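Local coordinates for suppressor of fused homolog (Drosophila melanogaster, PDB 6LPH), which probably binds and sequesters a DNA-binding transcription factor, and is seen here, through its N-terminal part, in complex with a peptide of Fused, at residues V64-P69 and G227-T232; P70-I75 and Q126-W131; T105-K110 and D178-C183; L174-P179 and G214-L219; R220-T225 and E242-T247. All blocks are in the same frame, centred on the assembly; numbering follows the deposited sequence.

Interaction 1: V64-P69 and G227-T232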
# COMPACT_ATOMS: atom_id res chain seq x y z
N VAL A 64 18.98 7.54 6.35
CA VAL A 64 20.26 7.32 5.67
C VAL A 64 20.88 5.94 5.94
O VAL A 64 21.16 5.21 5.01
CB VAL A 64 21.23 8.49 5.92
CG1 VAL A 64 22.63 8.20 5.41
CG2 VAL A 64 20.67 9.74 5.25
N ASP A 65 21.02 5.58 7.21
CA ASP A 65 21.63 4.32 7.60
C ASP A 65 20.88 3.11 7.04
O ASP A 65 21.50 2.12 6.64
CB ASP A 65 21.63 4.20 9.13
CG ASP A 65 22.92 4.68 9.78
OD1 ASP A 65 23.67 5.48 9.18
OD2 ASP A 65 23.18 4.25 10.93
N ARG A 66 19.55 3.15 7.03
CA ARG A 66 18.78 2.01 6.56
C ARG A 66 18.45 2.07 5.09
O ARG A 66 17.60 1.31 4.64
CB ARG A 66 17.47 1.88 7.32
CG ARG A 66 17.64 1.83 8.81
CD ARG A 66 16.31 1.47 9.45
NE ARG A 66 16.49 1.39 10.90
CZ ARG A 66 16.95 0.32 11.55
NH1 ARG A 66 17.28 -0.79 10.90
NH2 ARG A 66 17.08 0.36 12.86
N ASN A 67 19.09 2.98 4.35
CA ASN A 67 18.86 3.08 2.91
C ASN A 67 17.38 3.25 2.61
O ASN A 67 16.85 2.59 1.72
CB ASN A 67 19.35 1.83 2.16
CG ASN A 67 20.86 1.77 2.01
OD1 ASN A 67 21.54 2.79 1.95
ND2 ASN A 67 21.38 0.56 1.92
N VAL A 68 16.72 4.12 3.37
CA VAL A 68 15.33 4.45 3.10
C VAL A 68 15.25 5.83 2.46
O VAL A 68 15.63 6.83 3.08
CB VAL A 68 14.46 4.40 4.37
CG1 VAL A 68 12.98 4.57 4.01
CG2 VAL A 68 14.69 3.07 5.10
N PRO A 69 14.80 5.90 1.19
CA PRO A 69 14.70 7.19 0.52
C PRO A 69 13.41 7.89 0.98
O PRO A 69 12.52 7.25 1.59
CB PRO A 69 14.56 6.77 -0.96
CG PRO A 69 13.67 5.55 -0.86
CD PRO A 69 14.21 4.82 0.36
N GLY A 227 15.88 -0.45 -1.16
CA GLY A 227 16.52 -0.36 0.16
C GLY A 227 15.87 -1.24 1.22
O GLY A 227 14.99 -2.08 0.92
N ASP A 228 16.28 -1.04 2.47
CA ASP A 228 15.80 -1.85 3.60
C ASP A 228 14.29 -1.98 3.69
O ASP A 228 13.76 -3.05 4.04
CB ASP A 228 16.23 -1.17 4.89
CG ASP A 228 17.01 -2.04 5.77
OD1 ASP A 228 16.51 -3.17 6.07
OD2 ASP A 228 18.12 -1.59 6.20
N TRP A 229 13.58 -0.89 3.38
CA TRP A 229 12.12 -0.87 3.56
C TRP A 229 11.32 -1.11 2.33
O TRP A 229 10.10 -0.87 2.34
CB TRP A 229 11.68 0.44 4.18
CG TRP A 229 12.01 0.59 5.64
CD1 TRP A 229 12.87 -0.20 6.42
CD2 TRP A 229 11.54 1.64 6.53
NE1 TRP A 229 12.94 0.29 7.70
CE2 TRP A 229 12.16 1.39 7.84
CE3 TRP A 229 10.69 2.74 6.38
CZ2 TRP A 229 11.92 2.21 8.94
CZ3 TRP A 229 10.45 3.56 7.50
CH2 TRP A 229 11.05 3.30 8.74
N LEU A 230 11.98 -1.58 1.27
CA LEU A 230 11.30 -2.04 0.04
C LEU A 230 10.37 -0.96 -0.54
O LEU A 230 9.20 -1.19 -0.77
CB LEU A 230 10.57 -3.37 0.29
CG LEU A 230 11.49 -4.58 0.55
CD1 LEU A 230 10.73 -5.79 1.10
CD2 LEU A 230 12.31 -4.95 -0.69
N VAL A 231 10.93 0.22 -0.75
CA VAL A 231 10.19 1.30 -1.36
C VAL A 231 10.06 1.00 -2.85
O VAL A 231 11.04 0.62 -3.51
CB VAL A 231 10.90 2.64 -1.13
CG1 VAL A 231 10.27 3.77 -1.97
CG2 VAL A 231 10.89 2.98 0.37
N THR A 232 8.86 1.16 -3.38
CA THR A 232 8.64 1.01 -4.83
C THR A 232 8.92 2.30 -5.61
O THR A 232 8.33 3.34 -5.30
CB THR A 232 7.19 0.60 -5.10
OG1 THR A 232 6.92 -0.63 -4.42
CG2 THR A 232 6.91 0.45 -6.62
O HOH W 1 14.20 1.47 1.90
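Val-68 and Trp-229 carry the meeting of two loops, each folded into a type I beta turn: Val-64 to Asn-67 in the link between strands 54-60 and 71-77, and Gly-227 to Leu-230 after helix 201-219. The main bump is the isopropyl group of Val-68. Its CG2 sits over one face of the indole, 3.8 Å from the centroid of the five-membered ring and 14° off the ring normal, a CH-pi contact. CG1, anti to the backbone N (chi1 -173°), lands instead by the six-membered ring, 3.8 Å from Trp-229 CE3. The two methyls thus fork around Trp-229 CD2, while the extended Arg-66 chain brings its CD toward Trp-229 NE1 at 4.0 Å.

A second fit is made where the Pro-69 ring and Val-231 slide past each other in opposite directions; Pro-69 CD is 3.8 Å from Val-231 CG2. Gly-227 supplies the hollow: its CA-H points at Asn-67 O, and a CB built on this backbone would collide with that oxygen. Tyr-60, Pro-179 and Gln-180 also pack on Trp-229, placing the 227-232 turn against the sheet. A water bridges the two backbones, donating to Asn-67 O at 2.9 Å and accepting from Trp-229 N at 2.9 Å.

Interaction 2: P70-I75 and Q126-W131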
# COMPACT_ATOMS: atom_id res chain seq x y z
N PRO A 70 13.29 9.19 0.70
CA PRO A 70 12.02 9.86 0.99
C PRO A 70 10.92 9.25 0.15
O PRO A 70 11.15 8.91 -1.04
CB PRO A 70 12.24 11.31 0.56
CG PRO A 70 13.62 11.40 0.01
CD PRO A 70 14.32 10.09 0.12
N HIS A 71 9.74 9.08 0.75
CA HIS A 71 8.66 8.42 0.05
C HIS A 71 7.32 8.73 0.66
O HIS A 71 7.23 9.35 1.75
CB HIS A 71 8.92 6.92 -0.03
CG HIS A 71 8.89 6.20 1.32
ND1 HIS A 71 10.00 6.06 2.11
CD2 HIS A 71 7.88 5.50 1.96
CE1 HIS A 71 9.69 5.35 3.20
NE2 HIS A 71 8.38 5.02 3.12
N TRP A 72 6.27 8.32 -0.05
CA TRP A 72 4.90 8.39 0.41
C TRP A 72 4.49 7.05 0.96
O TRP A 72 4.75 6.03 0.32
CB TRP A 72 4.04 8.72 -0.78
CG TRP A 72 4.41 10.00 -1.50
CD1 TRP A 72 4.87 10.14 -2.81
CD2 TRP A 72 4.32 11.35 -0.99
NE1 TRP A 72 5.06 11.48 -3.13
CE2 TRP A 72 4.75 12.25 -2.08
CE3 TRP A 72 3.94 11.90 0.22
CZ2 TRP A 72 4.80 13.62 -1.92
CZ3 TRP A 72 4.00 13.30 0.36
CH2 TRP A 72 4.40 14.12 -0.68
N HIS A 73 3.84 7.01 2.13
CA HIS A 73 3.46 5.73 2.79
C HIS A 73 1.93 5.67 2.89
O HIS A 73 1.30 6.59 3.47
CB HIS A 73 4.10 5.68 4.16
CG HIS A 73 3.94 4.38 4.91
ND1 HIS A 73 4.14 4.31 6.25
CD2 HIS A 73 3.61 3.09 4.50
CE1 HIS A 73 3.96 3.04 6.69
NE2 HIS A 73 3.65 2.28 5.63
N TYR A 74 1.34 4.66 2.26
CA TYR A 74 -0.12 4.51 2.21
C TYR A 74 -0.55 3.37 3.13
O TYR A 74 0.09 2.33 3.12
CB TYR A 74 -0.54 4.14 0.80
CG TYR A 74 -0.15 5.25 -0.18
CD1 TYR A 74 1.14 5.33 -0.69
CD2 TYR A 74 -1.07 6.24 -0.51
CE1 TYR A 74 1.49 6.37 -1.62
CE2 TYR A 74 -0.73 7.27 -1.45
CZ TYR A 74 0.57 7.33 -1.96
OH TYR A 74 0.95 8.34 -2.82
N ILE A 75 -1.63 3.58 3.89
CA ILE A 75 -2.16 2.49 4.81
C ILE A 75 -3.68 2.38 4.66
O ILE A 75 -4.38 3.38 4.77
CB ILE A 75 -1.77 2.70 6.29
CG1 ILE A 75 -0.26 2.87 6.44
CG2 ILE A 75 -2.25 1.49 7.15
CD1 ILE A 75 0.17 4.31 6.54
N GLN A 126 3.52 19.87 -0.40
CA GLN A 126 3.25 18.99 -1.55
C GLN A 126 2.26 17.83 -1.23
O GLN A 126 2.36 17.16 -0.22
CB GLN A 126 4.58 18.48 -2.15
CG GLN A 126 5.14 17.20 -1.52
CD GLN A 126 6.55 17.31 -0.95
OE1 GLN A 126 7.17 16.30 -0.51
NE2 GLN A 126 7.09 18.54 -0.93
N ARG A 127 1.27 17.64 -2.09
CA ARG A 127 0.24 16.60 -1.90
C ARG A 127 0.77 15.22 -2.37
O ARG A 127 1.40 15.14 -3.40
CB ARG A 127 -1.00 17.02 -2.70
CG ARG A 127 -2.28 16.24 -2.44
CD ARG A 127 -3.44 17.22 -2.34
NE ARG A 127 -3.05 18.31 -1.43
CZ ARG A 127 -3.68 19.46 -1.31
NH1 ARG A 127 -4.76 19.73 -2.04
NH2 ARG A 127 -3.21 20.36 -0.45
N PRO A 128 0.55 14.14 -1.60
CA PRO A 128 0.95 12.82 -2.10
C PRO A 128 0.12 12.46 -3.32
O PRO A 128 -1.04 12.89 -3.41
CB PRO A 128 0.55 11.87 -0.96
CG PRO A 128 0.33 12.74 0.25
CD PRO A 128 -0.11 14.07 -0.28
N PRO A 129 0.67 11.65 -4.25
CA PRO A 129 -0.16 11.11 -5.33
C PRO A 129 -1.28 10.26 -4.74
O PRO A 129 -1.09 9.63 -3.68
CB PRO A 129 0.80 10.22 -6.11
CG PRO A 129 2.17 10.61 -5.70
CD PRO A 129 2.05 11.13 -4.30
N THR A 130 -2.44 10.27 -5.38
CA THR A 130 -3.58 9.54 -4.84
C THR A 130 -3.86 8.29 -5.65
O THR A 130 -4.66 7.46 -5.25
CB THR A 130 -4.87 10.41 -4.76
OG1 THR A 130 -5.14 10.99 -6.04
CG2 THR A 130 -4.73 11.53 -3.72
N TRP A 131 -3.17 8.13 -6.77
CA TRP A 131 -3.36 6.91 -7.57
C TRP A 131 -3.17 5.60 -6.80
O TRP A 131 -3.85 4.62 -7.11
CB TRP A 131 -2.61 6.96 -8.92
CG TRP A 131 -1.10 6.84 -8.77
CD1 TRP A 131 -0.16 7.87 -8.84
CD2 TRP A 131 -0.31 5.62 -8.51
NE1 TRP A 131 1.11 7.37 -8.65
CE2 TRP A 131 1.09 6.03 -8.45
CE3 TRP A 131 -0.62 4.26 -8.33
CZ2 TRP A 131 2.13 5.12 -8.23
CZ3 TRP A 131 0.43 3.35 -8.11
CH2 TRP A 131 1.76 3.78 -8.04
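Trp-72 and Tyr-74 both hold CG anti to the carbonyl carbon (chi1 -57° and -62°) and, two apart on strand 71-77, point from the same side toward the loop 126-131. Two consecutive prolines lie on one face of the indole. Pro-128 CA stands 3.6 Å from the centroid of the six-membered ring of Trp-72, only 3° off its normal, and Pro-129 CD is 3.4 Å from that of the five-membered ring, one CH-pi partner for each half of the indole. At the ring's edge, Gln-126 CG meets Trp-72 CH2 at 3.3 Å. Tyr-74 OH donates a hydrogen bond to Pro-129 O at 2.6 Å, the acceptor lying at the edge of the phenol ring. Trp-72 NE1 is hydrogen-bonded to Glu-114 OE2. An alanine in place of Trp-72 would probably open a gap beneath Pro-128 and Pro-129 and leave Glu-114 without its N-H partner. Lys-110 makes a cation-pi contact with the indole and bonds to Gln-126 OE1. Arg-127, Thr-130 and Trp-131 touch the bound peptide, Thr-130 OG1 through a hydrogen bond. The proline pair lies between helices 112-120 and 131-146 in the chain and packs on strand 71-77, which pairs with 54-60 and 97-109.

Interaction 3: T105-K110 and D178-C183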
# COMPACT_ATOMS: atom_id res chain seq x y z
N THR A 105 -0.32 -1.94 2.99
CA THR A 105 0.49 -0.73 2.93
C THR A 105 1.27 -0.63 1.60
O THR A 105 1.40 -1.62 0.86
CB THR A 105 1.43 -0.55 4.14
OG1 THR A 105 2.58 -1.38 3.98
CG2 THR A 105 0.73 -0.92 5.49
N PHE A 106 1.77 0.56 1.30
CA PHE A 106 2.53 0.73 0.06
C PHE A 106 3.50 1.89 0.28
O PHE A 106 3.16 2.87 0.95
CB PHE A 106 1.56 0.99 -1.09
CG PHE A 106 2.21 1.20 -2.45
CD1 PHE A 106 3.03 0.22 -3.04
CD2 PHE A 106 1.94 2.36 -3.18
CE1 PHE A 106 3.58 0.38 -4.30
CE2 PHE A 106 2.48 2.53 -4.48
CZ PHE A 106 3.32 1.55 -5.03
N ARG A 107 4.74 1.73 -0.19
CA ARG A 107 5.74 2.81 -0.08
C ARG A 107 6.14 3.26 -1.46
O ARG A 107 6.66 2.47 -2.29
CB ARG A 107 6.95 2.37 0.72
CG ARG A 107 6.57 2.05 2.20
CD ARG A 107 7.77 1.64 3.01
NE ARG A 107 7.37 1.20 4.35
CZ ARG A 107 7.17 2.02 5.39
NH1 ARG A 107 7.38 3.36 5.24
NH2 ARG A 107 6.81 1.53 6.58
N LEU A 108 5.92 4.52 -1.73
CA LEU A 108 6.12 5.02 -3.10
C LEU A 108 7.20 6.12 -3.18
O LEU A 108 7.05 7.19 -2.59
CB LEU A 108 4.78 5.49 -3.66
CG LEU A 108 4.87 6.25 -5.01
CD1 LEU A 108 5.35 5.33 -6.12
CD2 LEU A 108 3.50 6.86 -5.35
N ALA A 109 8.27 5.85 -3.92
CA ALA A 109 9.41 6.77 -4.02
C ALA A 109 8.96 8.08 -4.66
O ALA A 109 8.17 8.09 -5.61
CB ALA A 109 10.56 6.14 -4.82
N LYS A 110 9.43 9.19 -4.09
CA LYS A 110 9.15 10.49 -4.65
C LYS A 110 9.94 10.56 -5.93
O LYS A 110 11.07 10.07 -6.00
CB LYS A 110 9.56 11.62 -3.69
CG LYS A 110 8.76 11.61 -2.39
CD LYS A 110 8.88 12.92 -1.66
CE LYS A 110 8.29 12.78 -0.26
NZ LYS A 110 8.51 14.00 0.56
N ASP A 178 5.35 -4.97 6.48
CA ASP A 178 5.69 -3.55 6.66
C ASP A 178 6.74 -3.38 7.78
O ASP A 178 6.48 -3.73 8.92
CB ASP A 178 4.42 -2.71 6.94
CG ASP A 178 4.70 -1.21 6.92
OD1 ASP A 178 4.12 -0.54 6.05
OD2 ASP A 178 5.51 -0.72 7.75
N PRO A 179 7.93 -2.85 7.45
CA PRO A 179 9.05 -2.78 8.39
C PRO A 179 8.77 -1.89 9.62
O PRO A 179 9.30 -2.14 10.70
CB PRO A 179 10.20 -2.19 7.54
CG PRO A 179 9.51 -1.42 6.46
CD PRO A 179 8.23 -2.16 6.17
N GLN A 180 7.97 -0.85 9.44
CA GLN A 180 7.60 0.08 10.53
C GLN A 180 6.42 -0.44 11.32
O GLN A 180 6.39 -0.38 12.56
CB GLN A 180 7.10 1.39 9.92
CG GLN A 180 7.99 2.53 10.16
CD GLN A 180 7.52 3.75 9.42
OE1 GLN A 180 6.83 3.65 8.39
NE2 GLN A 180 7.89 4.92 9.94
N LEU A 181 5.41 -0.92 10.59
CA LEU A 181 4.12 -1.19 11.24
C LEU A 181 4.04 -2.59 11.83
O LEU A 181 3.36 -2.78 12.83
CB LEU A 181 2.94 -0.94 10.31
CG LEU A 181 2.89 0.47 9.71
CD1 LEU A 181 1.63 0.65 8.89
CD2 LEU A 181 2.99 1.52 10.81
N GLY A 182 4.73 -3.53 11.19
CA GLY A 182 4.75 -4.92 11.67
C GLY A 182 3.36 -5.53 11.80
O GLY A 182 2.53 -5.44 10.90
N CYS A 183 3.09 -6.17 12.93
CA CYS A 183 1.82 -6.85 13.12
C CYS A 183 1.36 -6.45 14.52
O CYS A 183 2.17 -6.35 15.42
CB CYS A 183 2.01 -8.37 13.01
SG CYS A 183 2.81 -8.93 11.46
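Asp-178 accepts from Thr-105 and Arg-107 with different oxygens. Thr-105 OG1 donates to Asp-178 OD1 at 2.7 Å, on the anti lone pair, and His-73 NE2 is a second partner of that oxygen. Asp-178 OD2 takes three donors. Arg-107 NH2 forms a salt bridge to Asp-178 OD2 at 2.8 Å, on the syn side, 28° out of the carboxylate plane. Gln-180 N comes to Asp-178 OD2 at 3.0 Å, nearly along its C-O axis. Leu-181 N approaches Asp-178 OD2 from above the carboxylate plane at 2.8 Å. The last two bonds make an Asx turn and an Asx motif, at the break in strand 172-186 where the loop reaches across strand 189-199 to side chains of strand 97-109 in the mixed sheet. Asp-178 CG stands anti to the backbone N (chi1 -171°); from there OD1 meets the sheet and OD2 the turn. The guanidinium is held at its edge: Arg-107 NH2 donates to Gln-180 OE1 at 2.8 Å, within 5° of the guanidinium plane, and NH1 adds a weak bond to that oxygen. Gln-195 OE1 takes Arg-107 NE, and His-71 NE2 is a partner of NH1. Beside them, Thr-105 CG2 touches Leu-181 CD1 at 3.9 Å.

Interaction 4: L174-P179 and G214-L219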
# COMPACT_ATOMS: atom_id res chain seq x y z
N LEU A 174 4.84 -8.06 -5.04
CA LEU A 174 5.16 -9.06 -3.97
C LEU A 174 4.65 -8.49 -2.70
O LEU A 174 4.41 -7.29 -2.63
CB LEU A 174 6.67 -9.35 -3.83
CG LEU A 174 7.38 -9.84 -5.09
CD1 LEU A 174 8.86 -10.19 -4.84
CD2 LEU A 174 6.61 -11.04 -5.64
N VAL A 175 4.50 -9.35 -1.68
CA VAL A 175 3.97 -8.97 -0.37
C VAL A 175 5.04 -9.16 0.72
O VAL A 175 5.59 -10.24 0.88
CB VAL A 175 2.70 -9.76 0.01
CG1 VAL A 175 2.15 -9.30 1.38
CG2 VAL A 175 1.64 -9.59 -1.07
N ALA A 176 5.35 -8.07 1.42
CA ALA A 176 6.33 -8.08 2.49
C ALA A 176 5.68 -7.61 3.78
O ALA A 176 4.58 -7.03 3.74
CB ALA A 176 7.52 -7.17 2.14
N GLN A 177 6.33 -7.89 4.91
CA GLN A 177 5.85 -7.33 6.16
C GLN A 177 6.28 -5.86 6.17
O GLN A 177 7.42 -5.56 5.87
CB GLN A 177 6.45 -8.05 7.37
CG GLN A 177 5.87 -7.48 8.65
CD GLN A 177 6.42 -8.15 9.87
OE1 GLN A 177 7.47 -8.79 9.83
NE2 GLN A 177 5.71 -8.02 10.96
N ASP A 178 5.35 -4.97 6.48
CA ASP A 178 5.69 -3.55 6.66
C ASP A 178 6.74 -3.38 7.78
O ASP A 178 6.48 -3.73 8.92
CB ASP A 178 4.42 -2.71 6.94
CG ASP A 178 4.70 -1.21 6.92
OD1 ASP A 178 4.12 -0.54 6.05
OD2 ASP A 178 5.51 -0.72 7.75
N PRO A 179 7.93 -2.85 7.45
CA PRO A 179 9.05 -2.78 8.39
C PRO A 179 8.77 -1.89 9.62
O PRO A 179 9.30 -2.14 10.70
CB PRO A 179 10.20 -2.19 7.54
CG PRO A 179 9.51 -1.42 6.46
CD PRO A 179 8.23 -2.16 6.17
N GLY A 214 12.89 -14.80 -0.67
CA GLY A 214 14.26 -14.75 -1.21
C GLY A 214 14.43 -13.61 -2.23
O GLY A 214 15.46 -12.92 -2.24
N VAL A 215 13.43 -13.39 -3.07
CA VAL A 215 13.45 -12.22 -3.99
C VAL A 215 13.36 -10.88 -3.22
O VAL A 215 14.09 -9.92 -3.54
CB VAL A 215 12.37 -12.31 -5.10
CG1 VAL A 215 12.40 -11.07 -5.98
CG2 VAL A 215 12.55 -13.56 -5.94
N LEU A 216 12.48 -10.80 -2.22
CA LEU A 216 12.39 -9.58 -1.39
C LEU A 216 13.73 -9.28 -0.71
O LEU A 216 14.15 -8.12 -0.62
CB LEU A 216 11.31 -9.70 -0.32
CG LEU A 216 9.89 -9.71 -0.88
CD1 LEU A 216 8.87 -10.10 0.18
CD2 LEU A 216 9.52 -8.39 -1.56
N ASN A 217 14.39 -10.35 -0.25
CA ASN A 217 15.68 -10.21 0.41
C ASN A 217 16.72 -9.63 -0.53
O ASN A 217 17.53 -8.79 -0.10
CB ASN A 217 16.18 -11.55 0.95
CG ASN A 217 15.59 -11.90 2.30
OD1 ASN A 217 15.13 -11.02 3.04
ND2 ASN A 217 15.60 -13.19 2.65
N PHE A 218 16.68 -10.06 -1.80
CA PHE A 218 17.56 -9.50 -2.84
C PHE A 218 17.31 -8.01 -3.02
O PHE A 218 18.26 -7.22 -3.06
CB PHE A 218 17.35 -10.18 -4.20
CG PHE A 218 17.86 -11.60 -4.29
CD1 PHE A 218 18.88 -12.07 -3.44
CD2 PHE A 218 17.32 -12.47 -5.25
CE1 PHE A 218 19.35 -13.38 -3.55
CE2 PHE A 218 17.79 -13.78 -5.37
CZ PHE A 218 18.79 -14.23 -4.51
N LEU A 219 16.03 -7.63 -3.15
CA LEU A 219 15.61 -6.23 -3.34
C LEU A 219 16.05 -5.29 -2.21
O LEU A 219 16.39 -4.13 -2.46
CB LEU A 219 14.09 -6.15 -3.53
CG LEU A 219 13.50 -6.84 -4.77
CD1 LEU A 219 11.98 -6.92 -4.67
CD2 LEU A 219 13.89 -6.11 -6.05
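Leu-216 does most of the touching, and its two methyls divide the work between Leu-174 and Ala-176 of strand 174-177. Leu-216 CD2 lies against Leu-174 CB at 3.8 Å and equally near Leu-174 CD1, the two leucines sliding past each other in opposite directions. Leu-216 CD1 packs on Ala-176 CB, again at 3.8 Å. From the preceding helix position, Val-215 CG1 meets Leu-174 CD1 at 3.8 Å, the two side chains crossing at about a right angle. Leu-174 CD1 is thus wedged between Val-215 and Leu-216; its CG stands anti to the carbonyl carbon (chi1 -57°).

This is a helix laid across a face of a mixed beta-sheet: the axes of strand 174-177 and helix 214-219 approach to 9.4 Å with a signed crossing angle of -73°. Leu-174 and Ala-176, two apart on the strand, point at the helix, whereas Val-175 points away and packs on Cys-194 of strand 189-199.

A backbone carbonyl also meets the helix side chain: Val-175 O is 3.4 Å from Leu-216 CD1, and no hydrogen bond joins the segments. Around them, Ala-207 touches both Leu-174 and Val-215, and Leu-230 packs on Ala-176 and Leu-216.

Interaction 5: R220-T225 and E242-T247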
# COMPACT_ATOMS: atom_id res chain seq x y z
N ARG A 220 16.07 -5.81 -0.99
CA ARG A 220 16.41 -5.02 0.20
C ARG A 220 17.86 -4.60 0.27
O ARG A 220 18.20 -3.72 1.08
CB ARG A 220 16.12 -5.81 1.48
CG ARG A 220 14.69 -5.86 1.94
CD ARG A 220 14.59 -6.71 3.22
NE ARG A 220 13.18 -6.90 3.63
CZ ARG A 220 12.50 -8.06 3.59
NH1 ARG A 220 13.06 -9.18 3.15
NH2 ARG A 220 11.23 -8.10 3.98
N GLN A 221 18.70 -5.23 -0.54
CA GLN A 221 20.17 -5.16 -0.43
C GLN A 221 20.75 -3.86 -0.96
O GLN A 221 21.86 -3.50 -0.61
CB GLN A 221 20.78 -6.29 -1.25
CG GLN A 221 21.75 -7.16 -0.51
CD GLN A 221 21.05 -8.24 0.27
OE1 GLN A 221 21.06 -9.41 -0.12
NE2 GLN A 221 20.43 -7.86 1.38
N ASP A 222 20.03 -3.20 -1.86
CA ASP A 222 20.52 -1.97 -2.44
C ASP A 222 19.42 -0.94 -2.49
O ASP A 222 18.26 -1.28 -2.68
CB ASP A 222 21.06 -2.23 -3.85
CG ASP A 222 21.96 -1.09 -4.33
OD1 ASP A 222 23.20 -1.20 -4.19
OD2 ASP A 222 21.43 -0.07 -4.81
N MET A 223 19.79 0.34 -2.33
CA MET A 223 18.86 1.44 -2.52
C MET A 223 18.18 1.44 -3.89
O MET A 223 16.99 1.73 -4.00
CB MET A 223 19.58 2.77 -2.35
CG MET A 223 19.18 3.44 -1.09
SD MET A 223 17.58 4.27 -1.24
CE MET A 223 18.09 5.56 -0.11
N GLN A 224 18.93 1.11 -4.93
CA GLN A 224 18.40 1.11 -6.31
C GLN A 224 17.18 0.19 -6.47
O GLN A 224 16.32 0.44 -7.30
CB GLN A 224 19.49 0.71 -7.31
CG GLN A 224 20.70 1.64 -7.31
CD GLN A 224 21.81 1.16 -8.23
OE1 GLN A 224 21.74 1.31 -9.47
NE2 GLN A 224 22.87 0.59 -7.64
N THR A 225 17.10 -0.87 -5.66
CA THR A 225 15.98 -1.81 -5.77
C THR A 225 14.94 -1.71 -4.62
O THR A 225 14.03 -2.55 -4.52
CB THR A 225 16.49 -3.26 -5.93
OG1 THR A 225 17.40 -3.56 -4.86
CG2 THR A 225 17.21 -3.44 -7.27
N GLU A 242 19.17 -8.04 -13.27
CA GLU A 242 19.98 -7.25 -14.21
C GLU A 242 21.07 -6.48 -13.46
O GLU A 242 22.21 -6.42 -13.92
CB GLU A 242 19.14 -6.24 -15.01
CG GLU A 242 18.21 -6.82 -16.03
CD GLU A 242 17.30 -5.76 -16.63
OE1 GLU A 242 16.23 -5.48 -16.05
OE2 GLU A 242 17.65 -5.22 -17.70
N LEU A 243 20.72 -5.88 -12.33
CA LEU A 243 21.70 -5.05 -11.59
C LEU A 243 22.77 -5.87 -10.89
O LEU A 243 23.94 -5.47 -10.83
CB LEU A 243 21.00 -4.12 -10.58
CG LEU A 243 20.14 -2.99 -11.18
CD1 LEU A 243 19.17 -2.40 -10.16
CD2 LEU A 243 20.97 -1.89 -11.84
N PHE A 244 22.35 -7.02 -10.36
CA PHE A 244 23.21 -7.90 -9.59
C PHE A 244 23.08 -9.35 -10.07
O PHE A 244 22.45 -10.18 -9.41
CB PHE A 244 22.88 -7.77 -8.09
CG PHE A 244 22.90 -6.35 -7.60
CD1 PHE A 244 24.11 -5.68 -7.41
CD2 PHE A 244 21.71 -5.68 -7.34
CE1 PHE A 244 24.12 -4.36 -6.96
CE2 PHE A 244 21.72 -4.36 -6.89
CZ PHE A 244 22.93 -3.70 -6.71
N PRO A 245 23.72 -9.66 -11.21
CA PRO A 245 23.49 -10.95 -11.88
C PRO A 245 23.89 -12.15 -11.01
O PRO A 245 23.40 -13.26 -11.22
CB PRO A 245 24.36 -10.85 -13.13
CG PRO A 245 24.45 -9.39 -13.41
CD PRO A 245 24.55 -8.76 -12.05
N GLU A 246 24.73 -11.92 -10.02
CA GLU A 246 25.02 -12.94 -9.00
C GLU A 246 23.79 -13.60 -8.34
O GLU A 246 23.82 -14.79 -7.95
CB GLU A 246 25.92 -12.34 -7.91
CG GLU A 246 25.56 -10.92 -7.46
CD GLU A 246 26.46 -9.86 -8.07
OE1 GLU A 246 26.10 -9.30 -9.13
OE2 GLU A 246 27.54 -9.59 -7.49
N THR A 247 22.73 -12.82 -8.18
CA THR A 247 21.48 -13.33 -7.61
C THR A 247 20.85 -14.46 -8.44
O THR A 247 20.07 -15.25 -7.90
CB THR A 247 20.47 -12.20 -7.38
OG1 THR A 247 20.25 -11.50 -8.62
CG2 THR A 247 21.02 -11.20 -6.31
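Phe-244 turns its ring tip to the side chain of Asp-222, the carboxylate and ring planes 43° apart. The two side chains cross at about a right angle, and the acid oxygen lies obliquely to the ring: Phe-244 CZ is 3.6 Å from Asp-222 OD1, and Phe-244 CE2 is 3.8 Å from Asp-222 CB. Behind this stands an Asx turn, in which Asp-222 OD2 accepts from Gln-224 N at 2.8 Å through its anti lone pair. Gln-224 NE2 bonds to the same oxygen from above the carboxylate plane, 49° out of it, so two donors hold the acid against turning. An alanine in place of Asp-222 would probably leave Gln-224 N and NE2 without their acceptor and open a gap beside the Phe-244 ring tip. Across the contact, Leu-243 fits beside this turn, with its CD2 4.1 Å from Gln-224 OE1. The Thr-225 hydroxyl is hydrogen-bonded to Leu-219 O of helix 201-219. The partner segment leaves helix 240-243 at Phe-244, whose carbonyl oxygen receives Thr-247 N and OG1 from opposite faces of its plane. At the inner end of the contact, Thr-225 CG2 slides past Leu-243 with a closest approach of 3.6 Å to its CD1.

In the fold
Interactions 3 and 4 are buried and share strand 172-186, but their chemistry is opposed: 3 is charged and hydrogen-bonded, 4 wholly apolar between its side chains. Interactions 1 and 2 are partly buried. Interaction 5 lies at the surface, its centre about 21 Å from the centre of the chain, with no hydrogen bond across it. Interactions 2 and 3 meet through paired strands 71-77 and 97-109, and His-73 joins the first to the carboxylate of the second. Interaction 1 touches all the others: Thr-232 pairs with strand 97-109, Leu-230 reaches the helix of interaction 4, and Gly-227 N probably bonds to Asp-222 O of interaction 5. Interactions 2 and 5 do not touch.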